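Local coordinates for protein isocitrate dehydrogenase [NAD] subunit 1, mitochondrial (Saccharomyces cerevisiae, PDB 3BLX) that forms part of the octameric mitochondrial enzyme that oxidatively decarboxylates isocitrate to 2-oxoglutarate with NAD+ in the citric acid cycle, and also binds mitochondrial mRNA leaders, at residues E[127-132]-E[239-244]. Residues are numbered along the deposited sequence; the frame is centred on the assembly and turned at random.
Sequences VIRENT and YGTILG
Arg-129 rises from strand 127-130 past Gly-240. CB lies 4.2 Å from CA of Gly-240. CG turns between the backbone N and the carbonyl carbon (chi1 89°) and stands slightly farther from that CA, but the chain bends again at chi2, which brings CD to 4.0 Å from it. CB and CD thus meet the CA of Gly-240, where the helix carries no side chain. Past CD the chain leaves this glycine, NE lying 5.2 Å from Gly-240 CA. At the tip, NH1 stays 4.5 Å from OG1 of Thr-241, too far for a hydrogen bond, with the hydroxyl oblique to the guanidinium. In the two-domain fold of the isocitrate and isopropylmalate dehydrogenases, this strand pairs in the sheet with 105-111 and 232-235, and helix 237-251 follows the latter. The axes of strand 127-130 and helix 239-244 come within 8.5 Å and run nearly antiparallel, at 161°. Arg-129 probably binds substrate, as probably does Arg-98, whose side chain lies about 5 Å from its own. Two residues earlier, Val-127 also points at the helix, its CG1 4.4 Å from O of Gly-240, a carbonyl already bonded to Gly-244 N within the helix. At the end of the strand, Glu-130 ties down the following loop: OE2 takes the Thr-132 hydroxyl through its syn lone pair, while OE1 receives Thr-132 N from above the carboxylate plane, at 2.9 Å.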
ATOM      1  N   VAL E 127      32.177  -5.574 -13.625  1.00 18.79           N
ATOM      2  CA  VAL E 127      31.800  -4.189 -13.436  1.00 23.34           C
ATOM      3  C   VAL E 127      30.320  -4.139 -13.105  1.00 25.60           C
ATOM      4  O   VAL E 127      29.478  -4.626 -13.862  1.00 30.98           O
ATOM      5  CB  VAL E 127      32.111  -3.325 -14.687  1.00 26.97           C
ATOM      6  CG1 VAL E 127      31.499  -1.931 -14.545  1.00 20.57           C
ATOM      7  CG2 VAL E 127      33.618  -3.234 -14.914  1.00 25.44           C
ATOM      8  N   ILE E 128      30.001  -3.590 -11.941  1.00 31.74           N
ATOM      9  CA  ILE E 128      28.602  -3.458 -11.511  1.00 22.13           C
ATOM     10  C   ILE E 128      28.288  -1.975 -11.497  1.00 19.91           C
ATOM     11  O   ILE E 128      28.953  -1.211 -10.806  1.00 27.83           O
ATOM     12  CB  ILE E 128      28.379  -4.069 -10.106  1.00 18.32           C
ATOM     13  CG1 ILE E 128      28.528  -5.584 -10.142  1.00 15.81           C
ATOM     14  CG2 ILE E 128      27.028  -3.694  -9.562  1.00 18.28           C
ATOM     15  CD1 ILE E 128      28.567  -6.238  -8.811  1.00 14.70           C
ATOM     16  N   ARG E 129      27.308  -1.549 -12.284  1.00 23.29           N
ATOM     17  CA  ARG E 129      26.976  -0.131 -12.302  1.00 22.77           C
ATOM     18  C   ARG E 129      25.523   0.183 -11.886  1.00 26.76           C
ATOM     19  O   ARG E 129      24.603  -0.575 -12.181  1.00 27.65           O
ATOM     20  CB  ARG E 129      27.360   0.500 -13.643  1.00 26.53           C
ATOM     21  CG  ARG E 129      26.304   0.449 -14.695  1.00 35.47           C
ATOM     22  CD  ARG E 129      26.401   1.660 -15.590  1.00 40.42           C
ATOM     23  NE  ARG E 129      25.225   1.758 -16.441  1.00 60.36           N
ATOM     24  CZ  ARG E 129      25.110   1.115 -17.599  1.00 71.75           C
ATOM     25  NH1 ARG E 129      26.111   0.348 -18.024  1.00 62.26           N
ATOM     26  NH2 ARG E 129      24.004   1.238 -18.332  1.00 65.44           N
ATOM     27  N   GLU E 130      25.348   1.290 -11.171  1.00 20.15           N
ATOM     28  CA  GLU E 130      24.058   1.742 -10.712  1.00 17.22           C
ATOM     29  C   GLU E 130      23.250   2.222 -11.903  1.00 24.26           C
ATOM     30  O   GLU E 130      23.767   2.951 -12.728  1.00 24.04           O
ATOM     31  CB  GLU E 130      24.236   2.886  -9.704  1.00 19.53           C
ATOM     32  CG  GLU E 130      23.090   3.033  -8.700  1.00 26.32           C
ATOM     33  CD  GLU E 130      21.779   3.548  -9.320  1.00 39.61           C
ATOM     34  OE1 GLU E 130      21.832   4.503 -10.140  1.00 30.37           O
ATOM     35  OE2 GLU E 130      20.700   2.992  -8.974  1.00 36.69           O
ATOM     36  N   ASN E 131      21.975   1.832 -11.971  1.00 21.28           N
ATOM     37  CA  ASN E 131      21.186   2.034 -13.187  1.00 24.71           C
ATOM     38  C   ASN E 131      19.891   2.883 -13.060  1.00 27.67           C
ATOM     39  O   ASN E 131      19.061   2.895 -13.973  1.00 29.22           O
ATOM     40  CB  ASN E 131      20.891   0.655 -13.831  1.00 23.92           C
ATOM     41  CG  ASN E 131      20.240   0.761 -15.207  1.00 33.54           C
ATOM     42  OD1 ASN E 131      20.755   1.420 -16.125  1.00 30.15           O
ATOM     43  ND2 ASN E 131      19.100   0.106 -15.357  1.00 19.81           N
ATOM     44  N   THR E 132      19.707   3.614 -11.966  1.00 22.49           N
ATOM     45  CA  THR E 132      18.450   4.349 -11.834  1.00 32.45           C
ATOM     46  C   THR E 132      18.589   5.845 -11.560  1.00 32.99           C
ATOM     47  O   THR E 132      17.597   6.569 -11.561  1.00 33.23           O
ATOM     48  CB  THR E 132      17.509   3.719 -10.764  1.00 36.65           C
ATOM     49  OG1 THR E 132      18.176   3.643  -9.499  1.00 27.74           O
ATOM     50  CG2 THR E 132      17.085   2.337 -11.168  1.00 27.13           C
ATOM     51  N   TYR E 239      30.207   6.456 -14.956  1.00 35.73           N
ATOM     52  CA  TYR E 239      31.542   5.931 -15.216  1.00 27.89           C
ATOM     53  C   TYR E 239      31.538   4.469 -15.655  1.00 36.65           C
ATOM     54  O   TYR E 239      32.565   3.905 -16.007  1.00 45.70           O
ATOM     55  CB  TYR E 239      32.434   6.073 -13.979  1.00 19.96           C
ATOM     56  CG  TYR E 239      32.320   7.410 -13.279  1.00 38.21           C
ATOM     57  CD1 TYR E 239      32.359   8.607 -14.000  1.00 30.16           C
ATOM     58  CD2 TYR E 239      32.180   7.480 -11.894  1.00 32.50           C
ATOM     59  CE1 TYR E 239      32.255   9.831 -13.365  1.00 32.90           C
ATOM     60  CE2 TYR E 239      32.067   8.689 -11.249  1.00 37.84           C
ATOM     61  CZ  TYR E 239      32.105   9.868 -11.986  1.00 49.12           C
ATOM     62  OH  TYR E 239      31.986  11.079 -11.337  1.00 46.01           O
ATOM     63  N   GLY E 240      30.387   3.842 -15.621  1.00 34.25           N
ATOM     64  CA  GLY E 240      30.347   2.423 -15.856  1.00 38.13           C
ATOM     65  C   GLY E 240      30.475   2.097 -17.322  1.00 38.51           C
ATOM     66  O   GLY E 240      31.030   1.068 -17.685  1.00 33.19           O
ATOM     67  N   THR E 241      29.932   2.965 -18.165  1.00 39.54           N
ATOM     68  CA  THR E 241      30.054   2.795 -19.596  1.00 39.32           C
ATOM     69  C   THR E 241      31.529   2.845 -20.021  1.00 52.13           C
ATOM     70  O   THR E 241      31.981   2.003 -20.809  1.00 47.24           O
ATOM     71  CB  THR E 241      29.247   3.858 -20.337  1.00 60.15           C
ATOM     72  OG1 THR E 241      28.016   3.275 -20.787  1.00 87.88           O
ATOM     73  CG2 THR E 241      30.017   4.400 -21.541  1.00 55.60           C
ATOM     74  N   ILE E 242      32.271   3.822 -19.498  1.00 37.02           N
ATOM     75  CA  ILE E 242      33.686   3.931 -19.799  1.00 25.76           C
ATOM     76  C   ILE E 242      34.479   2.732 -19.286  1.00 37.14           C
ATOM     77  O   ILE E 242      35.211   2.102 -20.045  1.00 36.11           O
ATOM     78  CB  ILE E 242      34.281   5.236 -19.257  1.00 32.70           C
ATOM     79  CG1 ILE E 242      33.839   6.393 -20.150  1.00 39.81           C
ATOM     80  CG2 ILE E 242      35.786   5.152 -19.200  1.00 22.61           C
ATOM     81  CD1 ILE E 242      33.891   7.727 -19.473  1.00 40.79           C
ATOM     82  N   LEU E 243      34.348   2.397 -18.012  1.00 28.58           N
ATOM     83  CA  LEU E 243      35.054   1.221 -17.502  1.00 31.32           C
ATOM     84  C   LEU E 243      34.696  -0.041 -18.267  1.00 32.63           C
ATOM     85  O   LEU E 243      35.549  -0.875 -18.529  1.00 37.76           O
ATOM     86  CB  LEU E 243      34.777   1.007 -16.027  1.00 33.51           C
ATOM     87  CG  LEU E 243      35.360   2.108 -15.155  1.00 44.23           C
ATOM     88  CD1 LEU E 243      34.996   1.839 -13.717  1.00 45.64           C
ATOM     89  CD2 LEU E 243      36.865   2.165 -15.343  1.00 40.99           C
ATOM     90  N   GLY E 244      33.430  -0.179 -18.636  1.00 37.37           N
ATOM     91  CA  GLY E 244      32.972  -1.348 -19.370  1.00 32.35           C
ATOM     92  C   GLY E 244      33.588  -1.463 -20.748  1.00 35.09           C
ATOM     93  O   GLY E 244      33.899  -2.539 -21.217  1.00 37.92           O
TER